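Local coordinates for aminoglycoside 6-adenylyltransferase (Bacillus subtilis, PDB 2PBE), which transfers a nucleotidyl group from ATP or GTP to O-6 of streptomycin, conferring resistance to it, and also adenylates streptidine, at residues E160-S165 with G273-T278; T166-G171 with Q239-S244; L86-S91 with I109-D114. All coordinates share one frame; numbering follows the deposited sequence.

Interaction 1 of 3, residues E160-S165 with G273-T278; sequences EFWMVS and GITKYT
Trp162 overlaps Ile274 with the benzo half of its indole, with the branch point CB of the isoleucine making the closest approach. Trp162 CE3 lies 3.7 Å from Ile274 CB and 3.9 Å from Ile274 CG2, while nearer the backbone, Trp162 CB comes within 3.9 Å of Ile274 CG1. Both arms of the isoleucine are therefore engaged, and the two side chains slide past each other in opposite directions. The tryptophan first torsion (chi1 -62°) sets CG beside its own backbone N, and the indole extends from there toward helix 270-283. This is also where the backbones come nearest, with 6.7 Å between the CA atoms of Trp162 and Ile274. Thr275 lies alongside the indole, pointing the same way, with Thr275 OG1 4.2 Å from Trp162 CZ3. That hydroxyl is used for other purposes: it is hydrogen-bonded to the carbonyl of Asp271, one turn back in its own helix, and to Arg253 of helix 238-263. From that same helix, Tyr249 and Phe252 also meet the Trp162 ring, so the indole is shared among three helices of the C-terminal helical region. With 174 Å² buried and no polar bond between the segments, the cohesion probably comes from apolar contact, and the nearby hydroxyl has its bonding needs met by other partners.

Interaction 2 of 3, residues T166-G171 with Q239-S244; sequences TYVVKG and QEMWKS
With chi1 at 172°, Val169 sends CG1 anti to its backbone N; Trp242, with chi1 at -80°, keeps its indole CG beside the backbone N and brings the far end of the ring system up to that methyl. Val169 CG1 sits 3.8 Å from Trp242 CH2 and 4.1 Å from Trp242 CZ3. It lies near the indole plane, so the methyl abuts a ring edge and does not cover a face, and the two side chains cross at about a right angle. The CA atoms of Val169 and Trp242 are 7.9 Å apart, a gap bridged by the indole and the valine methyl. One residue back on each helix, Val168 CG1 meets the terminal CE of selenomethionine Met241 at 4.2 Å, a looser apolar touch. All four touching residues are buried; the charged pair Lys243 NZ and Glu240 OE1, a salt bridge at 3.0 Å, lies on helix 238-263 away from this contact, by the loop residue Ser234. Around this contact, Met241 also packs on Ala180, Ile181 and Leu184 of helix 177-204, while Tyr282 of helix 270-283 meets Trp242 edge-to-face and Thr278 packs on Val169, so that helices 151-173 and 238-263 join here between two further helices of the bundle.

Interaction 3 of 3, residues L86-S91 with I109-D114; sequences LGNWFS and IREAED
Trp89 and Glu111 form the close part of this contact, the carboxylate standing at the outer edge of the indole. Glu111 OE1 lies 2.9 Å from Trp89 CZ3 and 3.0 Å from Trp89 CH2, and Glu111 CD, 3.1 Å from Trp89 CZ3, is in the plane of the ring. The ring and carboxylate planes are turned 60° apart, so this is not a flat stack. At 2.65 Å resolution the separations show proximity and no more. The carboxylate faces ring hydrogens, which are slightly positive, so the approach is probably favourable in sense. Glu111 gets there because its chain is extended beyond CG (chi2 -168°), carrying the acid away from the backbone of Glu111, the N-cap residue of helix 112-117.

The solvent side is looser. Asn88, exposed, meets Glu111 OE2, which also approaches the indole, mainly through its methylene: Asn88 CB is 3.5 Å from Glu111 OE2, whereas Asn88 ND2 is 3.7 Å from it without a hydrogen bond. The amide and carboxylate planes stand 79° apart. Asn88 sits in a type II' turn running from Leu86 to Trp89, closed by Trp89 N to Leu86 O at 3.0 Å, with Gly87 supplying the positive phi that such a turn needs at its second residue.

The indole leads back into the sheet: it touches Thr105, Ile107 and Pro108 of strand 101-108, an antiparallel neighbour of strand 90-96. Strand 101-108 runs on into the segment bearing Glu111, where Ile109 pairs through its backbone with Val51 and Ala112 packs on Phe50 of strand 45-51. The contact thus bridges the turn before one strand and the helix start after the next.

Overall arrangement
Interactions 1 and 2 belong together: both use helix 151-173, one meeting helix 270-283 and the other helix 238-263, and their centres are 11 Å apart. They touch directly, Thr278 CB lying 3.6 Å from Val169 CG2, and interaction 2 is nested within the loop that interaction 1 closes. Both are apolar and each uses a tryptophan, but interaction 2 is fully buried and interaction 1 only partly so. Interaction 3 lies on the opposite side of the chain's centre, with about 48 Å and 51 Å between its centre and theirs. There, at the surface of the sheet-containing part, a carboxylate replaces the aliphatic group as the partner of the indole.

Interaction 1 of 3, residues E160-S165 with G273-T278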
ATOM      1  N   GLU A 160      -3.783  14.488 -13.043  1.00 23.43           N
ATOM      2  CA  GLU A 160      -3.675  13.243 -13.792  1.00 24.99           C
ATOM      3  C   GLU A 160      -4.996  12.498 -13.849  1.00 24.98           C
ATOM      4  O   GLU A 160      -5.414  12.017 -14.907  1.00 25.35           O
ATOM      5  CB  GLU A 160      -2.615  12.338 -13.154  1.00 27.52           C
ATOM      6  CG  GLU A 160      -2.363  11.018 -13.883  1.00 32.91           C
ATOM      7  CD  GLU A 160      -1.676  11.186 -15.238  1.00 36.57           C
ATOM      8  OE1 GLU A 160      -1.311  10.154 -15.846  1.00 38.37           O
ATOM      9  OE2 GLU A 160      -1.508  12.338 -15.701  1.00 39.02           O
ATOM     10  N   PHE A 161      -5.650  12.395 -12.697  1.00 24.27           N
ATOM     11  CA  PHE A 161      -6.933  11.710 -12.611  1.00 22.23           C
ATOM     12  C   PHE A 161      -7.923  12.234 -13.644  1.00 22.62           C
ATOM     13  O   PHE A 161      -8.368  11.503 -14.518  1.00 22.94           O
ATOM     14  CB  PHE A 161      -7.565  11.904 -11.243  1.00 21.16           C
ATOM     15  CG  PHE A 161      -8.904  11.237 -11.102  1.00 19.46           C
ATOM     16  CD1 PHE A 161      -8.974   9.862 -10.838  1.00 17.40           C
ATOM     17  CD2 PHE A 161     -10.097  11.960 -11.279  1.00 19.31           C
ATOM     18  CE1 PHE A 161     -10.217   9.197 -10.745  1.00 15.55           C
ATOM     19  CE2 PHE A 161     -11.359  11.309 -11.190  1.00 18.30           C
ATOM     20  CZ  PHE A 161     -11.405   9.911 -10.919  1.00 17.39           C
ATOM     21  N   TRP A 162      -8.266  13.511 -13.526  1.00 23.76           N
ATOM     22  CA  TRP A 162      -9.228  14.100 -14.435  1.00 24.74           C
ATOM     23  C   TRP A 162      -8.769  14.180 -15.882  1.00 25.72           C
ATOM     24  O   TRP A 162      -9.585  13.999 -16.794  1.00 25.62           O
ATOM     25  CB  TRP A 162      -9.648  15.468 -13.914  1.00 24.86           C
ATOM     26  CG  TRP A 162     -10.326  15.372 -12.592  1.00 23.74           C
ATOM     27  CD1 TRP A 162      -9.756  15.580 -11.362  1.00 23.46           C
ATOM     28  CD2 TRP A 162     -11.676  14.980 -12.346  1.00 23.05           C
ATOM     29  NE1 TRP A 162     -10.670  15.341 -10.362  1.00 23.39           N
ATOM     30  CE2 TRP A 162     -11.856  14.970 -10.928  1.00 23.75           C
ATOM     31  CE3 TRP A 162     -12.760  14.634 -13.179  1.00 23.22           C
ATOM     32  CZ2 TRP A 162     -13.088  14.625 -10.306  1.00 23.73           C
ATOM     33  CZ3 TRP A 162     -14.012  14.278 -12.563  1.00 25.19           C
ATOM     34  CH2 TRP A 162     -14.152  14.281 -11.129  1.00 24.75           C
HETATM   35  N   MSE A 163      -7.482  14.437 -16.106  1.00 26.70           N
HETATM   36  CA  MSE A 163      -7.004  14.522 -17.474  1.00 28.36           C
HETATM   37  C   MSE A 163      -7.106  13.202 -18.202  1.00 28.45           C
HETATM   38  O   MSE A 163      -7.732  13.126 -19.258  1.00 27.98           O
HETATM   39  CB  MSE A 163      -5.562  15.023 -17.520  1.00 34.19           C
HETATM   40  CG  MSE A 163      -5.008  15.224 -18.947  1.00 40.84           C
HETATM   41 SE   MSE A 163      -5.995  16.522 -20.062  1.00 54.68          SE
HETATM   42  CE  MSE A 163      -4.994  18.157 -19.701  1.00 47.01           C
ATOM     43  N   VAL A 164      -6.492  12.165 -17.651  1.00 27.77           N
ATOM     44  CA  VAL A 164      -6.514  10.874 -18.298  1.00 29.07           C
ATOM     45  C   VAL A 164      -7.958  10.397 -18.371  1.00 30.29           C
ATOM     46  O   VAL A 164      -8.342   9.599 -19.236  1.00 30.25           O
ATOM     47  CB  VAL A 164      -5.662   9.883 -17.528  1.00 29.41           C
ATOM     48  CG1 VAL A 164      -5.782   8.495 -18.135  1.00 28.95           C
ATOM     49  CG2 VAL A 164      -4.210  10.357 -17.548  1.00 28.36           C
ATOM     50  N   SER A 165      -8.759  10.913 -17.453  1.00 30.46           N
ATOM     51  CA  SER A 165     -10.158  10.556 -17.400  1.00 30.66           C
ATOM     52  C   SER A 165     -10.873  10.909 -18.707  1.00 32.17           C
ATOM     53  O   SER A 165     -11.781  10.184 -19.144  1.00 32.83           O
ATOM     54  CB  SER A 165     -10.815  11.285 -16.234  1.00 30.53           C
ATOM     55  OG  SER A 165     -12.143  10.871 -16.096  1.00 32.08           O
ATOM     56  N   GLY A 273     -14.595  21.401 -14.018  1.00 30.76           N
ATOM     57  CA  GLY A 273     -14.338  21.585 -15.432  1.00 29.95           C
ATOM     58  C   GLY A 273     -14.613  20.342 -16.257  1.00 31.18           C
ATOM     59  O   GLY A 273     -15.278  20.407 -17.304  1.00 31.31           O
ATOM     60  N   ILE A 274     -14.118  19.195 -15.788  1.00 30.24           N
ATOM     61  CA  ILE A 274     -14.299  17.937 -16.501  1.00 30.32           C
ATOM     62  C   ILE A 274     -15.670  17.319 -16.339  1.00 31.44           C
ATOM     63  O   ILE A 274     -16.135  16.576 -17.203  1.00 31.82           O
ATOM     64  CB  ILE A 274     -13.196  16.923 -16.107  1.00 28.88           C
ATOM     65  CG1 ILE A 274     -11.812  17.552 -16.327  1.00 29.03           C
ATOM     66  CG2 ILE A 274     -13.337  15.651 -16.913  1.00 27.60           C
ATOM     67  CD1 ILE A 274     -11.618  18.276 -17.679  1.00 27.16           C
ATOM     68  N   THR A 275     -16.318  17.622 -15.229  1.00 31.30           N
ATOM     69  CA  THR A 275     -17.655  17.130 -15.011  1.00 32.33           C
ATOM     70  C   THR A 275     -18.535  17.777 -16.112  1.00 33.57           C
ATOM     71  O   THR A 275     -19.283  17.065 -16.790  1.00 33.81           O
ATOM     72  CB  THR A 275     -18.133  17.484 -13.573  1.00 32.77           C
ATOM     73  OG1 THR A 275     -17.448  16.637 -12.644  1.00 34.42           O
ATOM     74  CG2 THR A 275     -19.638  17.293 -13.403  1.00 30.30           C
ATOM     75  N   LYS A 276     -18.439  19.101 -16.299  1.00 33.43           N
ATOM     76  CA  LYS A 276     -19.232  19.770 -17.337  1.00 34.85           C
ATOM     77  C   LYS A 276     -18.923  19.120 -18.672  1.00 33.76           C
ATOM     78  O   LYS A 276     -19.815  18.771 -19.451  1.00 33.85           O
ATOM     79  CB  LYS A 276     -18.893  21.268 -17.451  1.00 37.94           C
ATOM     80  CG  LYS A 276     -19.316  22.148 -16.279  1.00 43.28           C
ATOM     81  CD  LYS A 276     -19.036  23.624 -16.612  1.00 46.98           C
ATOM     82  CE  LYS A 276     -19.235  24.526 -15.405  1.00 49.15           C
ATOM     83  NZ  LYS A 276     -18.981  25.946 -15.747  1.00 50.61           N
ATOM     84  N   TYR A 277     -17.636  18.941 -18.911  1.00 32.81           N
ATOM     85  CA  TYR A 277     -17.161  18.355 -20.144  1.00 31.12           C
ATOM     86  C   TYR A 277     -17.712  16.964 -20.449  1.00 30.47           C
ATOM     87  O   TYR A 277     -18.475  16.799 -21.406  1.00 31.53           O
ATOM     88  CB  TYR A 277     -15.638  18.338 -20.116  1.00 31.51           C
ATOM     89  CG  TYR A 277     -15.019  17.708 -21.337  1.00 31.71           C
ATOM     90  CD1 TYR A 277     -15.052  18.353 -22.602  1.00 31.44           C
ATOM     91  CD2 TYR A 277     -14.405  16.432 -21.245  1.00 31.97           C
ATOM     92  CE1 TYR A 277     -14.483  17.732 -23.758  1.00 30.39           C
ATOM     93  CE2 TYR A 277     -13.830  15.806 -22.385  1.00 31.94           C
ATOM     94  CZ  TYR A 277     -13.873  16.456 -23.630  1.00 31.41           C
ATOM     95  OH  TYR A 277     -13.315  15.822 -24.713  1.00 32.75           O
ATOM     96  N   THR A 278     -17.365  15.959 -19.652  1.00 29.19           N
ATOM     97  CA  THR A 278     -17.873  14.623 -19.958  1.00 31.25           C
ATOM     98  C   THR A 278     -19.402  14.549 -19.908  1.00 32.40           C
ATOM     99  O   THR A 278     -20.008  13.665 -20.518  1.00 32.80           O
ATOM    100  CB  THR A 278     -17.267  13.526 -19.045  1.00 30.98           C
ATOM    101  OG1 THR A 278     -18.207  13.173 -18.025  1.00 32.61           O
ATOM    102  CG2 THR A 278     -15.981  14.003 -18.405  1.00 27.85           C
TER

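Interaction 2 of 3, residues T166-G171 with Q239-S244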
ATOM      1  N   THR A 166     -10.466  12.013 -19.337  1.00 31.73           N
ATOM      2  CA  THR A 166     -11.078  12.438 -20.601  1.00 31.32           C
ATOM      3  C   THR A 166     -10.752  11.475 -21.737  1.00 32.19           C
ATOM      4  O   THR A 166     -11.459  11.427 -22.748  1.00 30.79           O
ATOM      5  CB  THR A 166     -10.617  13.823 -21.057  1.00 30.82           C
ATOM      6  OG1 THR A 166      -9.226  13.774 -21.385  1.00 32.09           O
ATOM      7  CG2 THR A 166     -10.866  14.851 -19.983  1.00 30.23           C
ATOM      8  N   TYR A 167      -9.654  10.742 -21.581  1.00 33.41           N
ATOM      9  CA  TYR A 167      -9.260   9.778 -22.593  1.00 33.18           C
ATOM     10  C   TYR A 167     -10.279   8.650 -22.572  1.00 32.92           C
ATOM     11  O   TYR A 167     -10.630   8.109 -23.608  1.00 34.61           O
ATOM     12  CB  TYR A 167      -7.859   9.244 -22.305  1.00 34.29           C
ATOM     13  CG  TYR A 167      -6.710  10.251 -22.433  1.00 35.81           C
ATOM     14  CD1 TYR A 167      -6.933  11.662 -22.451  1.00 36.21           C
ATOM     15  CD2 TYR A 167      -5.370   9.788 -22.493  1.00 37.05           C
ATOM     16  CE1 TYR A 167      -5.841  12.588 -22.524  1.00 38.71           C
ATOM     17  CE2 TYR A 167      -4.268  10.707 -22.572  1.00 38.27           C
ATOM     18  CZ  TYR A 167      -4.518  12.097 -22.585  1.00 39.20           C
ATOM     19  OH  TYR A 167      -3.459  12.967 -22.638  1.00 40.56           O
ATOM     20  N   VAL A 168     -10.778   8.331 -21.381  1.00 31.52           N
ATOM     21  CA  VAL A 168     -11.774   7.272 -21.217  1.00 30.67           C
ATOM     22  C   VAL A 168     -13.109   7.720 -21.821  1.00 32.11           C
ATOM     23  O   VAL A 168     -13.868   6.927 -22.396  1.00 31.35           O
ATOM     24  CB  VAL A 168     -11.972   6.927 -19.702  1.00 29.09           C
ATOM     25  CG1 VAL A 168     -12.943   5.765 -19.528  1.00 25.46           C
ATOM     26  CG2 VAL A 168     -10.612   6.585 -19.074  1.00 26.38           C
ATOM     27  N   VAL A 169     -13.392   9.005 -21.686  1.00 32.26           N
ATOM     28  CA  VAL A 169     -14.614   9.554 -22.226  1.00 34.14           C
ATOM     29  C   VAL A 169     -14.577   9.457 -23.758  1.00 36.06           C
ATOM     30  O   VAL A 169     -15.509   8.918 -24.376  1.00 35.31           O
ATOM     31  CB  VAL A 169     -14.777  11.026 -21.780  1.00 33.46           C
ATOM     32  CG1 VAL A 169     -15.952  11.674 -22.486  1.00 34.06           C
ATOM     33  CG2 VAL A 169     -14.993  11.077 -20.274  1.00 32.02           C
ATOM     34  N   LYS A 170     -13.509  10.001 -24.349  1.00 38.27           N
ATOM     35  CA  LYS A 170     -13.295   9.993 -25.799  1.00 40.52           C
ATOM     36  C   LYS A 170     -13.286   8.573 -26.324  1.00 41.16           C
ATOM     37  O   LYS A 170     -13.707   8.319 -27.451  1.00 42.86           O
ATOM     38  CB  LYS A 170     -11.953  10.619 -26.166  1.00 43.54           C
ATOM     39  CG  LYS A 170     -11.800  12.109 -25.860  1.00 48.09           C
ATOM     40  CD  LYS A 170     -10.558  12.622 -26.593  1.00 52.84           C
ATOM     41  CE  LYS A 170     -10.320  14.086 -26.351  1.00 53.04           C
ATOM     42  NZ  LYS A 170      -9.624  14.359 -25.046  1.00 55.81           N
ATOM     43  N   GLY A 171     -12.766   7.653 -25.517  1.00 40.26           N
ATOM     44  CA  GLY A 171     -12.719   6.257 -25.912  1.00 38.47           C
ATOM     45  C   GLY A 171     -14.110   5.676 -26.082  1.00 38.11           C
ATOM     46  O   GLY A 171     -14.402   5.017 -27.081  1.00 37.65           O
ATOM     47  N   GLN A 239     -22.071   0.946 -21.790  1.00 41.01           N
ATOM     48  CA  GLN A 239     -22.777   1.646 -20.717  1.00 39.31           C
ATOM     49  C   GLN A 239     -22.207   1.285 -19.360  1.00 37.62           C
ATOM     50  O   GLN A 239     -22.186   2.111 -18.456  1.00 38.11           O
ATOM     51  CB  GLN A 239     -24.276   1.342 -20.748  1.00 39.67           C
ATOM     52  CG  GLN A 239     -24.932   1.570 -22.102  1.00 42.59           C
ATOM     53  CD  GLN A 239     -24.476   2.840 -22.798  1.00 44.86           C
ATOM     54  OE1 GLN A 239     -24.614   3.940 -22.264  1.00 44.75           O
ATOM     55  NE2 GLN A 239     -23.942   2.690 -24.005  1.00 44.24           N
ATOM     56  N   GLU A 240     -21.749   0.053 -19.216  1.00 36.50           N
ATOM     57  CA  GLU A 240     -21.169  -0.416 -17.957  1.00 35.84           C
ATOM     58  C   GLU A 240     -19.901   0.349 -17.679  1.00 35.49           C
ATOM     59  O   GLU A 240     -19.543   0.608 -16.532  1.00 35.17           O
ATOM     60  CB  GLU A 240     -20.849  -1.900 -18.049  1.00 35.78           C
ATOM     61  CG  GLU A 240     -22.070  -2.784 -18.166  1.00 37.57           C
ATOM     62  CD  GLU A 240     -23.007  -2.628 -16.981  1.00 36.85           C
ATOM     63  OE1 GLU A 240     -22.523  -2.736 -15.836  1.00 37.42           O
ATOM     64  OE2 GLU A 240     -24.220  -2.406 -17.197  1.00 36.55           O
HETATM   65  N   MSE A 241     -19.224   0.698 -18.754  1.00 36.36           N
HETATM   66  CA  MSE A 241     -17.990   1.448 -18.653  1.00 37.55           C
HETATM   67  C   MSE A 241     -18.243   2.868 -18.180  1.00 35.02           C
HETATM   68  O   MSE A 241     -17.497   3.369 -17.338  1.00 34.67           O
HETATM   69  CB  MSE A 241     -17.282   1.465 -20.003  1.00 43.72           C
HETATM   70  CG  MSE A 241     -16.332   0.298 -20.194  1.00 49.78           C
HETATM   71 SE   MSE A 241     -14.924   0.278 -18.816  1.00 61.30          SE
HETATM   72  CE  MSE A 241     -13.727   1.618 -19.563  1.00 57.09           C
ATOM     73  N   TRP A 242     -19.271   3.508 -18.718  1.00 31.86           N
ATOM     74  CA  TRP A 242     -19.603   4.866 -18.314  1.00 31.49           C
ATOM     75  C   TRP A 242     -19.880   4.842 -16.819  1.00 31.62           C
ATOM     76  O   TRP A 242     -19.500   5.758 -16.089  1.00 32.28           O
ATOM     77  CB  TRP A 242     -20.844   5.374 -19.056  1.00 30.38           C
ATOM     78  CG  TRP A 242     -20.601   5.873 -20.456  1.00 29.00           C
ATOM     79  CD1 TRP A 242     -20.992   5.266 -21.629  1.00 28.42           C
ATOM     80  CD2 TRP A 242     -19.956   7.089 -20.833  1.00 28.39           C
ATOM     81  NE1 TRP A 242     -20.634   6.029 -22.711  1.00 26.46           N
ATOM     82  CE2 TRP A 242     -19.995   7.157 -22.270  1.00 28.30           C
ATOM     83  CE3 TRP A 242     -19.344   8.139 -20.112  1.00 26.92           C
ATOM     84  CZ2 TRP A 242     -19.442   8.237 -23.002  1.00 27.42           C
ATOM     85  CZ3 TRP A 242     -18.788   9.229 -20.837  1.00 27.58           C
ATOM     86  CH2 TRP A 242     -18.844   9.260 -22.284  1.00 28.08           C
ATOM     87  N   LYS A 243     -20.553   3.778 -16.384  1.00 31.00           N
ATOM     88  CA  LYS A 243     -20.901   3.597 -14.982  1.00 30.42           C
ATOM     89  C   LYS A 243     -19.624   3.490 -14.142  1.00 29.35           C
ATOM     90  O   LYS A 243     -19.464   4.211 -13.157  1.00 29.02           O
ATOM     91  CB  LYS A 243     -21.775   2.341 -14.847  1.00 32.11           C
ATOM     92  CG  LYS A 243     -22.336   2.083 -13.448  1.00 36.18           C
ATOM     93  CD  LYS A 243     -23.454   1.032 -13.445  1.00 37.94           C
ATOM     94  CE  LYS A 243     -23.010  -0.355 -13.897  1.00 38.97           C
ATOM     95  NZ  LYS A 243     -24.132  -1.343 -13.720  1.00 39.13           N
ATOM     96  N   SER A 244     -18.711   2.617 -14.537  1.00 29.35           N
ATOM     97  CA  SER A 244     -17.459   2.456 -13.811  1.00 30.41           C
ATOM     98  C   SER A 244     -16.749   3.801 -13.679  1.00 30.08           C
ATOM     99  O   SER A 244     -16.273   4.148 -12.609  1.00 30.08           O
ATOM    100  CB  SER A 244     -16.538   1.480 -14.540  1.00 30.71           C
ATOM    101  OG  SER A 244     -16.982   0.143 -14.397  1.00 32.74           O
TER

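Interaction 3 of 3, residues L86-S91 with I109-D114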
ATOM      1  N   LEU A  86      25.512 -10.631  15.493  1.00 60.79           N
ATOM      2  CA  LEU A  86      24.672  -9.880  14.576  1.00 60.81           C
ATOM      3  C   LEU A  86      24.272  -8.596  15.308  1.00 60.69           C
ATOM      4  O   LEU A  86      23.116  -8.164  15.263  1.00 60.39           O
ATOM      5  CB  LEU A  86      23.432 -10.710  14.185  1.00 60.85           C
ATOM      6  CG  LEU A  86      22.581 -10.225  12.995  1.00 60.50           C
ATOM      7  CD1 LEU A  86      23.411 -10.249  11.708  1.00 59.67           C
ATOM      8  CD2 LEU A  86      21.324 -11.105  12.851  1.00 59.21           C
ATOM      9  N   GLY A  87      25.247  -8.004  15.994  1.00 60.48           N
ATOM     10  CA  GLY A  87      25.018  -6.776  16.735  1.00 59.79           C
ATOM     11  C   GLY A  87      23.898  -6.870  17.748  1.00 59.46           C
ATOM     12  O   GLY A  87      23.890  -7.766  18.586  1.00 59.37           O
ATOM     13  N   ASN A  88      22.951  -5.939  17.660  1.00 58.89           N
ATOM     14  CA  ASN A  88      21.806  -5.901  18.568  1.00 56.77           C
ATOM     15  C   ASN A  88      20.577  -6.484  17.925  1.00 54.76           C
ATOM     16  O   ASN A  88      19.453  -6.279  18.402  1.00 53.75           O
ATOM     17  CB  ASN A  88      21.513  -4.471  18.982  1.00 57.40           C
ATOM     18  CG  ASN A  88      22.404  -4.018  20.077  1.00 58.22           C
ATOM     19  OD1 ASN A  88      22.338  -4.538  21.196  1.00 57.94           O
ATOM     20  ND2 ASN A  88      23.277  -3.061  19.771  1.00 58.23           N
ATOM     21  N   TRP A  89      20.798  -7.191  16.821  1.00 52.53           N
ATOM     22  CA  TRP A  89      19.696  -7.806  16.122  1.00 50.84           C
ATOM     23  C   TRP A  89      19.379  -9.112  16.797  1.00 48.47           C
ATOM     24  O   TRP A  89      20.118  -9.597  17.658  1.00 49.30           O
ATOM     25  CB  TRP A  89      20.053  -8.159  14.690  1.00 52.60           C
ATOM     26  CG  TRP A  89      20.402  -7.078  13.685  1.00 53.42           C
ATOM     27  CD1 TRP A  89      20.577  -7.299  12.346  1.00 55.24           C
ATOM     28  CD2 TRP A  89      20.692  -5.690  13.902  1.00 53.90           C
ATOM     29  NE1 TRP A  89      20.964  -6.157  11.715  1.00 55.27           N
ATOM     30  CE2 TRP A  89      21.046  -5.145  12.629  1.00 54.88           C
ATOM     31  CE3 TRP A  89      20.698  -4.845  15.031  1.00 53.97           C
ATOM     32  CZ2 TRP A  89      21.407  -3.785  12.449  1.00 54.71           C
ATOM     33  CZ3 TRP A  89      21.060  -3.488  14.866  1.00 55.74           C
ATOM     34  CH2 TRP A  89      21.413  -2.972  13.567  1.00 56.79           C
ATOM     35  N   PHE A  90      18.275  -9.683  16.346  1.00 44.81           N
ATOM     36  CA  PHE A  90      17.808 -10.970  16.805  1.00 41.21           C
ATOM     37  C   PHE A  90      16.922 -11.416  15.659  1.00 39.31           C
ATOM     38  O   PHE A  90      16.003 -10.702  15.254  1.00 38.96           O
ATOM     39  CB  PHE A  90      16.987 -10.838  18.085  1.00 40.51           C
ATOM     40  CG  PHE A  90      16.920 -12.110  18.876  1.00 40.93           C
ATOM     41  CD1 PHE A  90      18.029 -12.546  19.626  1.00 40.59           C
ATOM     42  CD2 PHE A  90      15.764 -12.907  18.844  1.00 41.35           C
ATOM     43  CE1 PHE A  90      17.988 -13.769  20.344  1.00 40.90           C
ATOM     44  CE2 PHE A  90      15.702 -14.142  19.558  1.00 41.25           C
ATOM     45  CZ  PHE A  90      16.824 -14.572  20.312  1.00 41.13           C
ATOM     46  N   SER A  91      17.207 -12.587  15.116  1.00 37.03           N
ATOM     47  CA  SER A  91      16.420 -13.067  14.008  1.00 35.07           C
ATOM     48  C   SER A  91      15.888 -14.466  14.238  1.00 34.08           C
ATOM     49  O   SER A  91      16.212 -15.113  15.225  1.00 34.26           O
ATOM     50  CB  SER A  91      17.264 -13.029  12.755  1.00 34.70           C
ATOM     51  OG  SER A  91      18.446 -13.764  12.961  1.00 35.58           O
ATOM     52  N   ILE A 109      14.744   0.063  16.500  1.00 33.42           N
ATOM     53  CA  ILE A 109      14.298   1.206  15.722  1.00 35.81           C
ATOM     54  C   ILE A 109      15.311   2.341  15.689  1.00 39.18           C
ATOM     55  O   ILE A 109      15.434   3.052  14.688  1.00 39.62           O
ATOM     56  CB  ILE A 109      12.957   1.730  16.263  1.00 33.95           C
ATOM     57  CG1 ILE A 109      12.446   2.861  15.384  1.00 32.39           C
ATOM     58  CG2 ILE A 109      13.118   2.232  17.682  1.00 32.58           C
ATOM     59  CD1 ILE A 109      12.199   2.446  13.959  1.00 33.86           C
ATOM     60  N   ARG A 110      16.034   2.503  16.788  1.00 42.30           N
ATOM     61  CA  ARG A 110      17.035   3.545  16.891  1.00 44.98           C
ATOM     62  C   ARG A 110      18.137   3.405  15.831  1.00 44.83           C
ATOM     63  O   ARG A 110      18.837   4.370  15.538  1.00 44.85           O
ATOM     64  CB  ARG A 110      17.651   3.521  18.301  1.00 48.58           C
ATOM     65  CG  ARG A 110      18.826   4.482  18.511  1.00 56.36           C
ATOM     66  CD  ARG A 110      18.481   5.939  18.140  1.00 61.77           C
ATOM     67  NE  ARG A 110      19.475   6.880  18.659  1.00 66.98           N
ATOM     68  CZ  ARG A 110      19.611   7.176  19.950  1.00 69.58           C
ATOM     69  NH1 ARG A 110      18.816   6.616  20.850  1.00 70.74           N
ATOM     70  NH2 ARG A 110      20.560   8.019  20.344  1.00 70.53           N
ATOM     71  N   GLU A 111      18.272   2.220  15.238  1.00 44.48           N
ATOM     72  CA  GLU A 111      19.332   1.965  14.258  1.00 45.25           C
ATOM     73  C   GLU A 111      18.901   1.984  12.797  1.00 46.37           C
ATOM     74  O   GLU A 111      19.629   1.500  11.924  1.00 46.46           O
ATOM     75  CB  GLU A 111      19.998   0.620  14.568  1.00 45.92           C
ATOM     76  CG  GLU A 111      20.315   0.454  16.055  1.00 48.32           C
ATOM     77  CD  GLU A 111      21.224  -0.715  16.333  1.00 48.11           C
ATOM     78  OE1 GLU A 111      22.202  -0.865  15.581  1.00 49.71           O
ATOM     79  OE2 GLU A 111      20.990  -1.474  17.298  1.00 48.18           O
ATOM     80  N   ALA A 112      17.721   2.539  12.539  1.00 47.78           N
ATOM     81  CA  ALA A 112      17.176   2.620  11.192  1.00 50.36           C
ATOM     82  C   ALA A 112      18.017   3.534  10.317  1.00 52.52           C
ATOM     83  O   ALA A 112      18.398   3.170   9.202  1.00 53.08           O
ATOM     84  CB  ALA A 112      15.733   3.132  11.243  1.00 50.20           C
ATOM     85  N   GLU A 113      18.291   4.730  10.828  1.00 55.04           N
ATOM     86  CA  GLU A 113      19.099   5.725  10.147  1.00 58.08           C
ATOM     87  C   GLU A 113      20.419   5.121   9.668  1.00 58.62           C
ATOM     88  O   GLU A 113      20.741   5.197   8.490  1.00 57.47           O
ATOM     89  CB  GLU A 113      19.380   6.899  11.093  1.00 60.73           C
ATOM     90  CG  GLU A 113      18.178   7.393  11.910  1.00 65.36           C
ATOM     91  CD  GLU A 113      17.875   6.521  13.143  1.00 68.16           C
ATOM     92  OE1 GLU A 113      17.124   5.527  13.022  1.00 68.70           O
ATOM     93  OE2 GLU A 113      18.412   6.831  14.240  1.00 70.15           O
ATOM     94  N   ASP A 114      21.163   4.513  10.599  1.00 60.80           N
ATOM     95  CA  ASP A 114      22.448   3.895  10.276  1.00 63.56           C
ATOM     96  C   ASP A 114      22.216   2.902   9.150  1.00 65.20           C
ATOM     97  O   ASP A 114      22.915   2.909   8.138  1.00 66.22           O
ATOM     98  CB  ASP A 114      23.039   3.123  11.472  1.00 63.96           C
ATOM     99  CG  ASP A 114      23.403   4.012  12.658  1.00 64.87           C
ATOM    100  OD1 ASP A 114      24.048   5.065  12.431  1.00 65.10           O
ATOM    101  OD2 ASP A 114      23.076   3.651  13.819  1.00 64.57           O
TER